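Local coordinates for protein hydrogenase 3 maturation protease (Escherichia coli, PDB 2E85) that cleaves a short C-terminal peptide from the precursor of HycE, the large subunit of hydrogenase 3, as a step in its maturation, at residues A32-W37 and T137-L142; P58-I63 and I108-F113; L62-T67 and L114-D119. The protein carries 1 engineered substitution. All blocks are in the same frame, centred on the assembly; numbering follows the deposited sequence.

Contacts 2 and 3 lie in the central sheet and continue one another. Both pair strand 60-66 with strand 111-116 in parallel, and they share Leu62 and Ile63. Contact 3 is buried and ends at a bound calcium ion. Contact 2 is partly buried, apolar toward its inner end and charged near Arg60. Contact 1 is nearer the surface and joins the loop after helix 21-31 to the end of helix 129-141. Backbone bonds in regular register hold contacts 2 and 3, whereas side-chain donors and bridging waters hold contact 1. Trp37 and Leu142 of contact 1 rest on Leu62, and Val138 rests on Leu114 and Val64.

Contact 1 (A32-W37 and T137-L142); sequences APKGNW and TVYQRL
Tyr139 and Lys34 cross at about a right angle. The tyrosine has CG anti to the backbone N (chi1 168°), which carries its hydroxyl to the loop. There Tyr139 OH donates to Ala32 O at 2.5 Å, in the carbonyl plane and on a lone pair. The oxygen lies at the ring edge, near its plane, so the bond holds the tip of the ring to the loop. Lys34 bends at chi2 and passes close to the ring, its CG 3.5 Å from Tyr139 CE1. An alanine in place of Tyr139 would probably loosen the loop, since both the bond to Ala32 O and the support for the lysine chain would go. Water 1 and water 2 each bridge Lys34 NZ to Gln140 OE1, while Gln140 NE2 is held by Glu136. Trp37 meets Leu142 in two ways. Its NE1 donates to Leu142 O at 2.9 Å, nearly straight and in the indole plane, although it stands above the carbonyl plane. Leu142 CD2 lies over one face, 4.1 Å from the centroid of the Trp37 five-membered ring, a CH-pi contact. Beyond the pair, Tyr139 and Leu142 lean on helix 21-31, and Trp37 and Leu142 pack on strands 6-11 and 60-66.

Contact 2 (P58-I63 and I108-F113); sequences PTRLLI and IGEVIF
Ile63 sets its CG2 methyl against the Phe113 ring, 3.7 Å from Phe113 CE1, and the two side chains cross obliquely. On the same face, Ile63 CD1 reaches Val111 CG1, and Leu61 lies alongside Val111, pointing the same way. Leu62 and Ile112 occupy the other face. With CG anti to the backbone N (chi1 176°) and chi2 near 54°, the end of the Leu62 side chain swings toward the neighbouring strand, and Leu62 CD1 comes within 3.7 Å of Ile112 CG2. Outside the regular pairing, Ile108 turns CG1 to the Pro58 ring, 3.9 Å from Pro58 CG. Arg60 and Glu110 run side by side, with Arg60 CD 3.7 Å from Glu110 OE1, but their charged ends do not touch. Arg60 makes its salt bridge to Asp6 instead. Three backbone bonds, each nearly along the C=O axis, stitch the strands. Leu61 N donates to Glu110 O at 2.8 Å, Ile112 N to Leu61 O, and Ile63 N to Ile112 O. Helix 97-108, which leads into strand 111-116, covers the Leu61, Ile63, Val111 and Phe113 face. Helix 129-141 lies on the other side of the sheet. Such a parallel core between helices is that of a three-layer alpha/beta/alpha sandwich.

Contact 3 (L62-T67 and L114-D119); sequences LIVDAT and LGIQPD. With CA (calcium ion), chain F.
The calcium ion is held by Asp65 OD1 at 2.3 Å and by Ala66 O at 2.6 Å. Three waters and Asp19 complete its shell. Asp65 has CG anti to the backbone N (chi1 -170°), which lifts the carboxylate off the sheet toward the ion. OD1 takes the metal. The other oxygen accepts from two of the metal's waters, and water 3 gives the shorter bond, 2.7 Å to Asp65 OD2. The carboxylate is thus gripped through both oxygens, and the nearby cation would probably favour its charged form.

The next shell is the strand pairing that fixes Asp65 and Ala66. Asp65 N donates to Leu114 O at 3.0 Å, nearly along the C=O axis. Asp65 O takes two donors, Ile116 N at 3.1 Å and Thr67 OG1, both above the carbonyl plane. Thr67 N then bonds to Ile116 O at 2.9 Å, so Ala66 is flanked by anchored backbone on each side. Leu114 N continues the ladder from the preceding residues, bonding to Ile63 O at 2.7 Å. Gly115, opposite Asp65, has no side chain; a CB there would sit tightly against Thr67.

On the face opposite the carboxylate, Val64 CG1 meets Ile116 CD1, the two side chains crossing obliquely. Ile116 and Leu114 carry this layer on to helix 129-141. Beyond the strand end, Pro118 CD packs on Thr67 O. Gln117 ties the following turn by NE2 to Pro118 O, while its OE1 is held by Met69 and Leu71.

The site lies at the C-terminal end of parallel strand 60-66, a common place for active sites in alpha/beta folds. Asp19 and Asp65 are also the predicted nickel ligands of this peptidase A31 protease, so the calcium probably marks part of the nickel-recognition site.

Contact 1 (A32-W37 and T137-L142)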
ATOM      1  N   ALA B  32      30.058   7.037   2.272  1.00 11.90           N
ATOM      2  CA  ALA B  32      30.667   7.770   1.172  1.00 11.31           C
ATOM      3  C   ALA B  32      29.567   8.180   0.182  1.00 11.27           C
ATOM      4  O   ALA B  32      29.292   7.459  -0.777  1.00 11.68           O
ATOM      5  CB  ALA B  32      31.752   6.932   0.490  1.00 11.13           C
ATOM      6  N   PRO B  33      28.910   9.317   0.435  1.00 11.25           N
ATOM      7  CA  PRO B  33      27.819   9.761  -0.447  1.00 11.26           C
ATOM      8  C   PRO B  33      28.176   9.886  -1.918  1.00 12.24           C
ATOM      9  O   PRO B  33      29.284  10.305  -2.267  1.00 11.98           O
ATOM     10  CB  PRO B  33      27.433  11.127   0.135  1.00 11.31           C
ATOM     11  CG  PRO B  33      27.754  10.977   1.607  1.00 12.35           C
ATOM     12  CD  PRO B  33      29.063  10.219   1.595  1.00 10.74           C
ATOM     13  N   LYS B  34      27.221   9.509  -2.760  1.00 12.35           N
ATOM     14  CA  LYS B  34      27.342   9.649  -4.196  1.00 13.55           C
ATOM     15  C   LYS B  34      26.163  10.433  -4.747  1.00 14.42           C
ATOM     16  O   LYS B  34      25.008  10.151  -4.403  1.00 14.33           O
ATOM     17  CB  LYS B  34      27.441   8.274  -4.854  1.00 13.29           C
ATOM     18  CG  LYS B  34      28.769   7.539  -4.559  1.00 13.71           C
ATOM     19  CD  LYS B  34      29.955   8.115  -5.359  1.00 16.08           C
ATOM     20  CE  LYS B  34      31.256   7.337  -5.115  1.00 13.90           C
ATOM     21  NZ  LYS B  34      32.363   7.826  -5.976  1.00 18.01           N
ATOM     22  N   GLY B  35      26.451  11.410  -5.605  1.00 14.53           N
ATOM     23  CA  GLY B  35      25.391  12.181  -6.253  1.00 15.31           C
ATOM     24  C   GLY B  35      24.640  13.064  -5.284  1.00 15.21           C
ATOM     25  O   GLY B  35      25.177  13.449  -4.226  1.00 15.53           O
ATOM     26  N   ASN B  36      23.403  13.410  -5.647  1.00 14.60           N
ATOM     27  CA  ASN B  36      22.606  14.328  -4.824  1.00 14.96           C
ATOM     28  C   ASN B  36      21.514  13.590  -4.059  1.00 14.41           C
ATOM     29  O   ASN B  36      20.627  14.202  -3.496  1.00 15.24           O
ATOM     30  CB  ASN B  36      21.990  15.444  -5.696  1.00 15.93           C
ATOM     31  CG  ASN B  36      23.045  16.324  -6.347  1.00 18.14           C
ATOM     32  OD1 ASN B  36      22.997  16.590  -7.563  1.00 24.23           O
ATOM     33  ND2 ASN B  36      24.005  16.768  -5.563  1.00 20.88           N
ATOM     34  N   TRP B  37      21.609  12.267  -4.002  1.00 12.48           N
ATOM     35  CA  TRP B  37      20.514  11.444  -3.468  1.00 10.79           C
ATOM     36  C   TRP B  37      20.335  11.627  -1.963  1.00 10.44           C
ATOM     37  O   TRP B  37      21.308  11.565  -1.204  1.00 11.30           O
ATOM     38  CB  TRP B  37      20.788   9.958  -3.753  1.00 10.16           C
ATOM     39  CG  TRP B  37      20.974   9.662  -5.250  1.00 10.36           C
ATOM     40  CD1 TRP B  37      22.165   9.641  -5.945  1.00  9.98           C
ATOM     41  CD2 TRP B  37      19.948   9.362  -6.204  1.00 10.22           C
ATOM     42  NE1 TRP B  37      21.932   9.361  -7.269  1.00  9.62           N
ATOM     43  CE2 TRP B  37      20.587   9.180  -7.461  1.00  8.50           C
ATOM     44  CE3 TRP B  37      18.546   9.243  -6.130  1.00  7.66           C
ATOM     45  CZ2 TRP B  37      19.868   8.860  -8.643  1.00  8.03           C
ATOM     46  CZ3 TRP B  37      17.835   8.938  -7.296  1.00  9.76           C
ATOM     47  CH2 TRP B  37      18.496   8.742  -8.525  1.00 10.03           C
ATOM     48  N   THR B 137      28.187  -2.035  -8.122  1.00  8.87           N
ATOM     49  CA  THR B 137      27.919  -1.539  -9.465  1.00  9.18           C
ATOM     50  C   THR B 137      26.883  -0.402  -9.442  1.00  8.97           C
ATOM     51  O   THR B 137      27.078   0.645 -10.046  1.00  8.99           O
ATOM     52  CB  THR B 137      27.488  -2.688 -10.425  1.00  9.08           C
ATOM     53  OG1 THR B 137      28.548  -3.647 -10.497  1.00 13.70           O
ATOM     54  CG2 THR B 137      27.222  -2.151 -11.824  1.00 11.06           C
ATOM     55  N   VAL B 138      25.800  -0.603  -8.709  1.00  8.84           N
ATOM     56  CA  VAL B 138      24.733   0.376  -8.630  1.00  9.21           C
ATOM     57  C   VAL B 138      25.274   1.633  -7.918  1.00  8.87           C
ATOM     58  O   VAL B 138      25.032   2.749  -8.340  1.00  8.91           O
ATOM     59  CB  VAL B 138      23.474  -0.220  -7.930  1.00  9.22           C
ATOM     60  CG1 VAL B 138      22.431   0.847  -7.739  1.00  9.44           C
ATOM     61  CG2 VAL B 138      22.865  -1.357  -8.781  1.00  8.95           C
ATOM     62  N   TYR B 139      26.044   1.417  -6.864  1.00  8.78           N
ATOM     63  CA  TYR B 139      26.585   2.513  -6.061  1.00  9.64           C
ATOM     64  C   TYR B 139      27.444   3.429  -6.914  1.00  9.65           C
ATOM     65  O   TYR B 139      27.341   4.636  -6.806  1.00 10.27           O
ATOM     66  CB  TYR B 139      27.374   1.951  -4.873  1.00 10.03           C
ATOM     67  CG  TYR B 139      28.217   2.948  -4.128  1.00 10.69           C
ATOM     68  CD1 TYR B 139      27.631   3.861  -3.231  1.00 11.61           C
ATOM     69  CD2 TYR B 139      29.603   2.968  -4.301  1.00 13.14           C
ATOM     70  CE1 TYR B 139      28.406   4.765  -2.534  1.00 12.76           C
ATOM     71  CE2 TYR B 139      30.381   3.877  -3.645  1.00 11.71           C
ATOM     72  CZ  TYR B 139      29.781   4.767  -2.752  1.00 13.33           C
ATOM     73  OH  TYR B 139      30.556   5.676  -2.072  1.00 13.37           O
ATOM     74  N   GLN B 140      28.239   2.828  -7.794  1.00 10.80           N
ATOM     75  CA  GLN B 140      29.146   3.569  -8.656  1.00 12.75           C
ATOM     76  C   GLN B 140      28.423   4.279  -9.787  1.00 13.38           C
ATOM     77  O   GLN B 140      29.020   5.098 -10.486  1.00 15.65           O
ATOM     78  CB  GLN B 140      30.230   2.639  -9.193  1.00 14.10           C
ATOM     79  CG  GLN B 140      31.163   2.194  -8.075  1.00 11.48           C
ATOM     80  CD  GLN B 140      32.095   3.288  -7.514  1.00 15.89           C
ATOM     81  OE1 GLN B 140      32.197   4.392  -8.058  1.00 18.37           O
ATOM     82  NE2 GLN B 140      32.802   2.959  -6.435  1.00 14.69           N
ATOM     83  N   ARG B 141      27.147   3.979  -9.976  1.00 12.69           N
ATOM     84  CA  ARG B 141      26.412   4.704 -11.011  1.00 11.86           C
ATOM     85  C   ARG B 141      25.584   5.829 -10.444  1.00 11.02           C
ATOM     86  O   ARG B 141      25.005   6.596 -11.195  1.00  9.69           O
ATOM     87  CB  ARG B 141      25.577   3.767 -11.875  1.00 13.06           C
ATOM     88  CG  ARG B 141      26.528   2.820 -12.595  1.00 16.89           C
ATOM     89  CD  ARG B 141      26.207   2.509 -14.000  1.00 17.83           C
ATOM     90  NE  ARG B 141      26.861   1.251 -14.279  1.00 21.12           N
ATOM     91  CZ  ARG B 141      26.354   0.314 -15.054  1.00 23.74           C
ATOM     92  NH1 ARG B 141      25.203   0.550 -15.677  1.00 22.28           N
ATOM     93  NH2 ARG B 141      27.008  -0.836 -15.221  1.00 23.68           N
ATOM     94  N   LEU B 142      25.520   5.923  -9.115  1.00 10.39           N
ATOM     95  CA  LEU B 142      24.669   6.964  -8.479  1.00 10.29           C
ATOM     96  C   LEU B 142      25.124   8.390  -8.816  1.00 11.58           C
ATOM     97  O   LEU B 142      24.308   9.290  -9.014  1.00 10.95           O
ATOM     98  CB  LEU B 142      24.597   6.774  -6.961  1.00  9.80           C
ATOM     99  CG  LEU B 142      23.855   5.566  -6.423  1.00  8.80           C
ATOM    100  CD1 LEU B 142      23.984   5.466  -4.904  1.00  8.00           C
ATOM    101  CD2 LEU B 142      22.351   5.545  -6.831  1.00 10.76           C
TER
HETATM  102  O   HOH W   1      31.107   6.919  -8.738  1.00 15.99           O
HETATM  103  O   HOH W   2      34.292   5.969  -6.074  1.00 25.58           O

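Contact 2 (P58-I63 and I108-F113)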
ATOM      1  N   PRO B  58      10.521  15.006  -4.024  1.00 14.32           N
ATOM      2  CA  PRO B  58      11.561  14.765  -5.007  1.00 13.83           C
ATOM      3  C   PRO B  58      11.074  14.975  -6.427  1.00 13.45           C
ATOM      4  O   PRO B  58       9.863  14.941  -6.697  1.00 13.51           O
ATOM      5  CB  PRO B  58      11.916  13.297  -4.813  1.00 14.87           C
ATOM      6  CG  PRO B  58      10.737  12.697  -4.155  1.00 14.69           C
ATOM      7  CD  PRO B  58      10.032  13.757  -3.413  1.00 14.26           C
ATOM      8  N   THR B  59      12.039  15.200  -7.302  1.00 13.37           N
ATOM      9  CA  THR B  59      11.838  15.241  -8.742  1.00 13.84           C
ATOM     10  C   THR B  59      12.094  13.860  -9.359  1.00 12.71           C
ATOM     11  O   THR B  59      11.606  13.549 -10.449  1.00 13.08           O
ATOM     12  CB  THR B  59      12.779  16.291  -9.397  1.00 14.13           C
ATOM     13  OG1 THR B  59      14.127  16.062  -8.960  1.00 17.53           O
ATOM     14  CG2 THR B  59      12.367  17.699  -8.974  1.00 16.96           C
ATOM     15  N   ARG B  60      12.892  13.052  -8.672  1.00 11.71           N
ATOM     16  CA  ARG B  60      13.246  11.734  -9.170  1.00  9.70           C
ATOM     17  C   ARG B  60      13.412  10.790  -7.994  1.00  9.58           C
ATOM     18  O   ARG B  60      14.029  11.139  -6.999  1.00  9.62           O
ATOM     19  CB  ARG B  60      14.546  11.793  -9.979  1.00 10.83           C
ATOM     20  CG  ARG B  60      15.182  10.441 -10.315  1.00 11.48           C
ATOM     21  CD  ARG B  60      16.231  10.605 -11.381  1.00 14.93           C
ATOM     22  NE  ARG B  60      17.391  11.379 -10.924  1.00 15.70           N
ATOM     23  CZ  ARG B  60      18.463  11.629 -11.673  1.00 15.82           C
ATOM     24  NH1 ARG B  60      18.532  11.166 -12.920  1.00 15.24           N
ATOM     25  NH2 ARG B  60      19.470  12.319 -11.171  1.00 15.36           N
ATOM     26  N   LEU B  61      12.813   9.607  -8.112  1.00  7.68           N
ATOM     27  CA  LEU B  61      12.888   8.589  -7.080  1.00  6.38           C
ATOM     28  C   LEU B  61      13.439   7.280  -7.691  1.00  6.82           C
ATOM     29  O   LEU B  61      12.873   6.765  -8.664  1.00  7.84           O
ATOM     30  CB  LEU B  61      11.510   8.315  -6.519  1.00  6.16           C
ATOM     31  CG  LEU B  61      11.443   7.133  -5.529  1.00 10.06           C
ATOM     32  CD1 LEU B  61      12.161   7.414  -4.244  1.00 10.79           C
ATOM     33  CD2 LEU B  61       9.995   6.753  -5.281  1.00  9.22           C
ATOM     34  N   LEU B  62      14.515   6.760  -7.094  1.00  7.44           N
ATOM     35  CA  LEU B  62      15.102   5.469  -7.454  1.00  7.16           C
ATOM     36  C   LEU B  62      14.833   4.504  -6.301  1.00  6.59           C
ATOM     37  O   LEU B  62      15.140   4.818  -5.154  1.00  7.62           O
ATOM     38  CB  LEU B  62      16.620   5.597  -7.643  1.00  7.69           C
ATOM     39  CG  LEU B  62      17.426   4.333  -7.943  1.00  7.98           C
ATOM     40  CD1 LEU B  62      16.923   3.505  -9.158  1.00  8.08           C
ATOM     41  CD2 LEU B  62      18.889   4.653  -8.116  1.00  9.02           C
ATOM     42  N   ILE B  63      14.321   3.331  -6.631  1.00  6.07           N
ATOM     43  CA  ILE B  63      14.062   2.300  -5.624  1.00  6.54           C
ATOM     44  C   ILE B  63      14.942   1.128  -5.964  1.00  7.22           C
ATOM     45  O   ILE B  63      14.945   0.685  -7.118  1.00  7.69           O
ATOM     46  CB  ILE B  63      12.589   1.850  -5.679  1.00  7.02           C
ATOM     47  CG1 ILE B  63      11.675   3.046  -5.425  1.00  6.48           C
ATOM     48  CG2 ILE B  63      12.307   0.738  -4.664  1.00  7.18           C
ATOM     49  CD1 ILE B  63      10.213   2.837  -5.817  1.00 14.79           C
ATOM     50  N   ILE B 108       5.658  12.265  -8.340  1.00 20.28           N
ATOM     51  CA  ILE B 108       7.089  12.514  -8.485  1.00 19.73           C
ATOM     52  C   ILE B 108       7.510  12.696  -9.926  1.00 20.94           C
ATOM     53  O   ILE B 108       8.234  13.644 -10.240  1.00 22.66           O
ATOM     54  CB  ILE B 108       7.941  11.437  -7.757  1.00 18.87           C
ATOM     55  CG1 ILE B 108       7.655  11.508  -6.257  1.00 18.73           C
ATOM     56  CG2 ILE B 108       9.427  11.650  -8.027  1.00 17.10           C
ATOM     57  CD1 ILE B 108       6.318  10.966  -5.788  1.00 14.79           C
ATOM     58  N   GLY B 109       7.087  11.809 -10.817  1.00 20.64           N
ATOM     59  CA  GLY B 109       7.267  12.107 -12.232  1.00 21.69           C
ATOM     60  C   GLY B 109       8.524  11.550 -12.884  1.00 21.10           C
ATOM     61  O   GLY B 109       8.593  11.482 -14.105  1.00 21.99           O
ATOM     62  N   GLU B 110       9.536  11.193 -12.099  1.00 18.80           N
ATOM     63  CA  GLU B 110      10.395  10.100 -12.543  1.00 16.98           C
ATOM     64  C   GLU B 110      10.612   9.130 -11.384  1.00 15.07           C
ATOM     65  O   GLU B 110      11.204   9.501 -10.368  1.00 14.16           O
ATOM     66  CB  GLU B 110      11.720  10.587 -13.082  1.00 18.55           C
ATOM     67  CG  GLU B 110      12.561   9.469 -13.663  1.00 21.79           C
ATOM     68  CD  GLU B 110      13.702   9.987 -14.520  1.00 25.66           C
ATOM     69  OE1 GLU B 110      14.097  11.151 -14.314  1.00 27.72           O
ATOM     70  OE2 GLU B 110      14.189   9.230 -15.390  1.00 26.40           O
ATOM     71  N   VAL B 111      10.113   7.908 -11.570  1.00 12.77           N
ATOM     72  CA  VAL B 111      10.271   6.804 -10.615  1.00 10.60           C
ATOM     73  C   VAL B 111      10.916   5.626 -11.331  1.00  9.92           C
ATOM     74  O   VAL B 111      10.449   5.197 -12.395  1.00 11.62           O
ATOM     75  CB  VAL B 111       8.910   6.412  -9.990  1.00 10.82           C
ATOM     76  CG1 VAL B 111       9.061   5.253  -8.991  1.00 10.71           C
ATOM     77  CG2 VAL B 111       8.283   7.617  -9.333  1.00 11.99           C
ATOM     78  N   ILE B 112      12.015   5.124 -10.771  1.00  8.87           N
ATOM     79  CA  ILE B 112      12.784   4.054 -11.404  1.00  9.18           C
ATOM     80  C   ILE B 112      12.831   2.926 -10.390  1.00  8.87           C
ATOM     81  O   ILE B 112      13.247   3.168  -9.267  1.00  9.23           O
ATOM     82  CB  ILE B 112      14.245   4.548 -11.701  1.00  9.25           C
ATOM     83  CG1 ILE B 112      14.217   5.816 -12.567  1.00 10.26           C
ATOM     84  CG2 ILE B 112      15.115   3.512 -12.442  1.00  8.38           C
ATOM     85  CD1 ILE B 112      15.496   6.653 -12.533  1.00 14.79           C
ATOM     86  N   PHE B 113      12.440   1.715 -10.787  1.00  7.81           N
ATOM     87  CA  PHE B 113      12.537   0.563  -9.891  1.00  7.48           C
ATOM     88  C   PHE B 113      13.641  -0.322 -10.395  1.00  7.20           C
ATOM     89  O   PHE B 113      13.527  -0.877 -11.504  1.00  6.89           O
ATOM     90  CB  PHE B 113      11.243  -0.261  -9.879  1.00  8.25           C
ATOM     91  CG  PHE B 113      11.297  -1.372  -8.891  1.00  8.60           C
ATOM     92  CD1 PHE B 113      10.897  -1.148  -7.586  1.00 12.38           C
ATOM     93  CD2 PHE B 113      11.862  -2.618  -9.239  1.00 11.84           C
ATOM     94  CE1 PHE B 113      11.003  -2.149  -6.641  1.00 13.82           C
ATOM     95  CE2 PHE B 113      11.958  -3.635  -8.286  1.00 13.84           C
ATOM     96  CZ  PHE B 113      11.530  -3.389  -6.993  1.00 11.43           C
TER

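Contact 3 (L62-T67 and L114-D119)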
ATOM      1  N   LEU B  62      14.515   6.760  -7.094  1.00  7.44           N
ATOM      2  CA  LEU B  62      15.102   5.469  -7.454  1.00  7.16           C
ATOM      3  C   LEU B  62      14.833   4.504  -6.301  1.00  6.59           C
ATOM      4  O   LEU B  62      15.140   4.818  -5.154  1.00  7.62           O
ATOM      5  CB  LEU B  62      16.620   5.597  -7.643  1.00  7.69           C
ATOM      6  CG  LEU B  62      17.426   4.333  -7.943  1.00  7.98           C
ATOM      7  CD1 LEU B  62      16.923   3.505  -9.158  1.00  8.08           C
ATOM      8  CD2 LEU B  62      18.889   4.653  -8.116  1.00  9.02           C
ATOM      9  N   ILE B  63      14.321   3.331  -6.631  1.00  6.07           N
ATOM     10  CA  ILE B  63      14.062   2.300  -5.624  1.00  6.54           C
ATOM     11  C   ILE B  63      14.942   1.128  -5.964  1.00  7.22           C
ATOM     12  O   ILE B  63      14.945   0.685  -7.118  1.00  7.69           O
ATOM     13  CB  ILE B  63      12.589   1.850  -5.679  1.00  7.02           C
ATOM     14  CG1 ILE B  63      11.675   3.046  -5.425  1.00  6.48           C
ATOM     15  CG2 ILE B  63      12.307   0.738  -4.664  1.00  7.18           C
ATOM     16  CD1 ILE B  63      10.213   2.837  -5.817  1.00 14.79           C
ATOM     17  N   VAL B  64      15.696   0.641  -4.978  1.00  7.56           N
ATOM     18  CA  VAL B  64      16.603  -0.483  -5.184  1.00  7.51           C
ATOM     19  C   VAL B  64      16.217  -1.604  -4.218  1.00  7.30           C
ATOM     20  O   VAL B  64      16.131  -1.383  -3.004  1.00  6.34           O
ATOM     21  CB  VAL B  64      18.077  -0.083  -4.921  1.00  8.07           C
ATOM     22  CG1 VAL B  64      18.995  -1.340  -4.849  1.00  6.96           C
ATOM     23  CG2 VAL B  64      18.563   0.984  -5.961  1.00  6.79           C
ATOM     24  N   ASP B  65      16.018  -2.805  -4.760  1.00  7.94           N
ATOM     25  CA  ASP B  65      15.530  -3.921  -3.958  1.00  9.14           C
ATOM     26  C   ASP B  65      16.044  -5.219  -4.555  1.00  9.01           C
ATOM     27  O   ASP B  65      16.031  -5.383  -5.766  1.00  9.21           O
ATOM     28  CB  ASP B  65      13.994  -3.921  -3.984  1.00  9.69           C
ATOM     29  CG  ASP B  65      13.370  -4.911  -2.979  1.00 14.25           C
ATOM     30  OD1 ASP B  65      14.083  -5.508  -2.164  1.00 18.49           O
ATOM     31  OD2 ASP B  65      12.128  -5.051  -2.976  1.00 24.89           O
ATOM     32  N   ALA B  66      16.486  -6.150  -3.712  1.00  9.53           N
ATOM     33  CA  ALA B  66      16.760  -7.488  -4.149  1.00  9.05           C
ATOM     34  C   ALA B  66      15.395  -8.117  -4.527  1.00 10.85           C
ATOM     35  O   ALA B  66      14.448  -8.074  -3.729  1.00 11.17           O
ATOM     36  CB  ALA B  66      17.400  -8.288  -3.011  1.00 10.42           C
ATOM     37  N   THR B  67      15.308  -8.714  -5.712  1.00 10.80           N
ATOM     38  CA  THR B  67      14.036  -9.138  -6.279  1.00 12.83           C
ATOM     39  C   THR B  67      14.296 -10.391  -7.124  1.00 11.28           C
ATOM     40  O   THR B  67      15.161 -10.354  -7.971  1.00 10.22           O
ATOM     41  CB  THR B  67      13.515  -8.036  -7.255  1.00 13.68           C
ATOM     42  OG1 THR B  67      13.286  -6.802  -6.547  1.00 19.39           O
ATOM     43  CG2 THR B  67      12.272  -8.449  -7.974  1.00 17.79           C
ATOM     44  N   LEU B 114      14.675  -0.496  -9.576  1.00  7.81           N
ATOM     45  CA  LEU B 114      15.822  -1.328  -9.891  1.00  8.14           C
ATOM     46  C   LEU B 114      15.908  -2.602  -9.033  1.00  8.29           C
ATOM     47  O   LEU B 114      15.952  -2.543  -7.797  1.00  9.04           O
ATOM     48  CB  LEU B 114      17.097  -0.513  -9.722  1.00  8.66           C
ATOM     49  CG  LEU B 114      18.424  -1.167 -10.105  1.00  9.39           C
ATOM     50  CD1 LEU B 114      19.456  -0.110 -10.446  1.00 11.64           C
ATOM     51  CD2 LEU B 114      18.989  -2.102  -9.018  1.00 13.51           C
ATOM     52  N   GLY B 115      15.918  -3.748  -9.703  1.00  7.17           N
ATOM     53  CA  GLY B 115      15.976  -5.043  -9.037  1.00  8.24           C
ATOM     54  C   GLY B 115      17.375  -5.605  -9.168  1.00  9.02           C
ATOM     55  O   GLY B 115      18.055  -5.428 -10.196  1.00  8.42           O
ATOM     56  N   ILE B 116      17.797  -6.295  -8.127  1.00  8.71           N
ATOM     57  CA  ILE B 116      19.046  -7.034  -8.137  1.00  9.18           C
ATOM     58  C   ILE B 116      18.661  -8.464  -7.809  1.00  9.01           C
ATOM     59  O   ILE B 116      17.985  -8.703  -6.773  1.00  7.51           O
ATOM     60  CB  ILE B 116      19.999  -6.577  -7.010  1.00 10.67           C
ATOM     61  CG1 ILE B 116      20.423  -5.136  -7.213  1.00 10.01           C
ATOM     62  CG2 ILE B 116      21.211  -7.526  -6.879  1.00 10.75           C
ATOM     63  CD1 ILE B 116      21.061  -4.473  -5.994  1.00 14.79           C
ATOM     64  N   GLN B 117      19.130  -9.404  -8.633  1.00  8.25           N
ATOM     65  CA  GLN B 117      18.821 -10.824  -8.414  1.00  7.34           C
ATOM     66  C   GLN B 117      19.558 -11.412  -7.225  1.00  7.35           C
ATOM     67  O   GLN B 117      20.781 -11.489  -7.238  1.00  7.87           O
ATOM     68  CB  GLN B 117      19.174 -11.632  -9.654  1.00  8.35           C
ATOM     69  CG  GLN B 117      18.922 -13.128  -9.463  1.00  7.69           C
ATOM     70  CD  GLN B 117      17.493 -13.459  -9.506  1.00  7.67           C
ATOM     71  OE1 GLN B 117      16.789 -13.047 -10.429  1.00  9.06           O
ATOM     72  NE2 GLN B 117      17.028 -14.224  -8.530  1.00 11.90           N
ATOM     73  N   PRO B 118      18.808 -11.870  -6.203  1.00  7.74           N
ATOM     74  CA  PRO B 118      19.477 -12.603  -5.133  1.00  7.88           C
ATOM     75  C   PRO B 118      19.733 -14.047  -5.496  1.00  8.96           C
ATOM     76  O   PRO B 118      19.130 -14.605  -6.446  1.00  9.14           O
ATOM     77  CB  PRO B 118      18.468 -12.557  -3.987  1.00  7.51           C
ATOM     78  CG  PRO B 118      17.159 -12.575  -4.654  1.00  8.99           C
ATOM     79  CD  PRO B 118      17.374 -11.677  -5.908  1.00  7.58           C
ATOM     80  N   ASP B 119      20.626 -14.648  -4.729  1.00  8.94           N
ATOM     81  CA  ASP B 119      20.840 -16.071  -4.799  1.00  8.10           C
ATOM     82  C   ASP B 119      20.223 -16.752  -3.620  1.00  9.98           C
ATOM     83  O   ASP B 119      19.327 -17.595  -3.771  1.00 10.81           O
ATOM     84  CB  ASP B 119      22.315 -16.426  -4.861  1.00  8.39           C
ATOM     85  CG  ASP B 119      22.530 -17.889  -5.315  1.00 10.36           C
ATOM     86  OD1 ASP B 119      21.475 -18.526  -5.587  1.00  9.57           O
ATOM     87  OD2 ASP B 119      23.700 -18.356  -5.346  1.00 10.31           O
TER
HETATM   88 CA    CA F1004      13.698  -7.600  -1.269  1.00 19.65          CA
HETATM   89  O   HOH W   3      11.476  -7.507  -2.201  1.00 36.07           O
HETATM   90  O   HOH W   4      11.830  -6.553  -0.099  1.00 13.31           O
HETATM   91  O   HOH W   5      12.750  -9.640  -1.289  1.00 26.83           O